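Local structure of alginate biosynthesis protein AlgX (Pseudomonas aeruginosa, 4KNC) at residues 70-76 / 313-318. The protein takes part in the O-acetylation of the exopolysaccharide alginate and protects the polymer from degradation as it crosses the periplasm. Residues are numbered along the deposited sequence; the frame is centred on the assembly and turned at random.
Sequences LRDELKR and AMPLVD
Two bends in Met-314, at chi2 (-67°) and chi3 (-82°), fold its thioether against helix 61-76, while Glu-73, whose CG lies anti to the backbone N (chi1 -165°) and whose chain then bends at chi2, lays CG against Val-317. The sulfur of Met-314 settles on the backbone of that helix, SD lying 3.7 Å from CA of Leu-70, and its methyl CE packs against CB of Glu-73; a flexible, unbranched side chain suits this place because it can mould itself to the helix surface. Leu-70 runs past Met-314 in the opposite direction, and its CD1 reaches CB of Ala-313 at 4.1 Å, where a one-carbon side chain lets the leucine branch come in close. Val-317 lies against Glu-73 and Leu-74; its branched CB carries two methyls, which lets one residue touch both. That CB stands 3.8 Å from CG of Glu-73, the aliphatic part of the glutamate serving as apolar surface while its carboxylate reaches on toward Arg-76 and Asp-318. CG2 of Val-317 touches CD2 of Leu-74 at 3.9 Å. Arg-76 donates NE to OE1 of Glu-73 over 3.2 Å, the acceptor lying in the guanidinium plane although the donor sits above the carboxylate plane. The carboxylates of Glu-73 and Asp-318 approach each other at a doubtful spacing; their like charges would probably repel, which Arg-76 would be expected to ease, though its salt bridge to Asp-318 is long and, with NH1 poorly placed, uncertain. No hydrogen bond joins the two segments, and apolar packing does most of the joining. Leu-74 and Ala-313 also rest on Met-281 of helix 275-282, whereas Met-314 touches Gln-400 of strand 396-400 in the carbohydrate-binding module, placing this helix pair of the SGNH hydrolase-like domain beside the junction of the two domains.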
# COMPACT_ATOMS: atom_id res chain seq x y z
N LEU A 70 -2.12 2.40 -14.35
CA LEU A 70 -1.13 1.59 -13.66
C LEU A 70 -1.34 0.10 -13.95
O LEU A 70 -0.38 -0.62 -14.25
CB LEU A 70 -1.17 1.84 -12.15
CG LEU A 70 -0.25 0.95 -11.31
CD1 LEU A 70 1.20 1.12 -11.77
CD2 LEU A 70 -0.39 1.26 -9.82
N ARG A 71 -2.59 -0.35 -13.86
CA ARG A 71 -2.92 -1.73 -14.20
C ARG A 71 -2.42 -2.08 -15.60
O ARG A 71 -1.86 -3.16 -15.81
CB ARG A 71 -4.44 -1.98 -14.09
CG ARG A 71 -4.91 -3.38 -14.49
CD ARG A 71 -5.25 -3.46 -15.99
NE ARG A 71 -5.65 -4.81 -16.41
CZ ARG A 71 -5.53 -5.25 -17.66
NH1 ARG A 71 -5.01 -4.46 -18.59
NH2 ARG A 71 -5.90 -6.49 -17.97
N ASP A 72 -2.62 -1.17 -16.55
CA ASP A 72 -2.23 -1.43 -17.93
C ASP A 72 -0.72 -1.52 -18.07
O ASP A 72 -0.21 -2.45 -18.69
CB ASP A 72 -2.78 -0.37 -18.88
CG ASP A 72 -4.25 -0.54 -19.13
OD1 ASP A 72 -4.77 -1.67 -18.94
OD2 ASP A 72 -4.89 0.45 -19.53
N GLU A 73 -0.02 -0.56 -17.50
CA GLU A 73 1.44 -0.63 -17.49
C GLU A 73 1.93 -1.97 -16.93
O GLU A 73 2.78 -2.63 -17.53
CB GLU A 73 2.03 0.55 -16.73
CG GLU A 73 3.51 0.76 -16.97
CD GLU A 73 3.83 1.05 -18.43
OE1 GLU A 73 2.92 1.44 -19.20
OE2 GLU A 73 5.01 0.89 -18.81
N LEU A 74 1.37 -2.40 -15.79
CA LEU A 74 1.74 -3.70 -15.23
C LEU A 74 1.44 -4.86 -16.19
O LEU A 74 2.28 -5.75 -16.38
CB LEU A 74 1.05 -3.93 -13.89
CG LEU A 74 1.56 -3.04 -12.76
CD1 LEU A 74 0.58 -3.05 -11.59
CD2 LEU A 74 2.93 -3.51 -12.31
N LYS A 75 0.25 -4.85 -16.77
CA LYS A 75 -0.16 -5.87 -17.75
C LYS A 75 0.78 -5.97 -18.95
O LYS A 75 1.05 -7.07 -19.45
CB LYS A 75 -1.59 -5.61 -18.23
CG LYS A 75 -2.11 -6.70 -19.15
CD LYS A 75 -2.05 -8.05 -18.45
CE LYS A 75 -2.53 -9.17 -19.37
NZ LYS A 75 -4.00 -9.08 -19.63
N ARG A 76 1.28 -4.84 -19.42
CA ARG A 76 2.24 -4.84 -20.53
C ARG A 76 3.49 -5.62 -20.16
O ARG A 76 4.14 -6.20 -21.02
CB ARG A 76 2.67 -3.42 -20.90
CG ARG A 76 1.65 -2.59 -21.65
CD ARG A 76 2.34 -1.45 -22.41
NE ARG A 76 3.29 -0.70 -21.58
CZ ARG A 76 4.61 -0.87 -21.61
NH1 ARG A 76 5.40 -0.14 -20.83
NH2 ARG A 76 5.14 -1.77 -22.43
N ALA A 313 5.13 5.22 -9.41
CA ALA A 313 4.77 3.84 -9.77
C ALA A 313 4.87 3.56 -11.27
O ALA A 313 5.42 2.53 -11.66
CB ALA A 313 3.39 3.48 -9.23
N MET A 314 4.36 4.48 -12.09
CA MET A 314 4.38 4.28 -13.54
C MET A 314 5.78 4.00 -14.12
O MET A 314 6.00 2.95 -14.70
CB MET A 314 3.67 5.43 -14.29
CG MET A 314 2.17 5.47 -14.06
SD MET A 314 1.34 4.04 -14.77
CE MET A 314 1.20 4.58 -16.48
N PRO A 315 6.74 4.93 -13.93
CA PRO A 315 8.08 4.63 -14.48
C PRO A 315 8.81 3.52 -13.73
O PRO A 315 9.76 2.96 -14.27
CB PRO A 315 8.83 5.95 -14.29
CG PRO A 315 8.15 6.58 -13.10
CD PRO A 315 6.71 6.26 -13.30
N LEU A 316 8.39 3.22 -12.51
CA LEU A 316 9.02 2.14 -11.76
C LEU A 316 8.78 0.76 -12.38
O LEU A 316 9.58 -0.16 -12.20
CB LEU A 316 8.57 2.16 -10.29
CG LEU A 316 9.37 3.12 -9.42
CD1 LEU A 316 8.78 3.15 -8.01
CD2 LEU A 316 10.82 2.70 -9.40
N VAL A 317 7.67 0.62 -13.11
CA VAL A 317 7.38 -0.66 -13.77
C VAL A 317 8.55 -1.10 -14.67
O VAL A 317 8.86 -2.29 -14.72
CB VAL A 317 6.05 -0.60 -14.56
CG1 VAL A 317 5.83 -1.89 -15.33
CG2 VAL A 317 4.91 -0.37 -13.61
N ASP A 318 9.20 -0.14 -15.33
CA ASP A 318 10.37 -0.44 -16.18
C ASP A 318 11.70 0.03 -15.62
O ASP A 318 12.58 0.46 -16.36
CB ASP A 318 10.19 0.14 -17.59
CG ASP A 318 9.15 -0.59 -18.38
OD1 ASP A 318 7.96 -0.46 -18.04
OD2 ASP A 318 9.52 -1.31 -19.34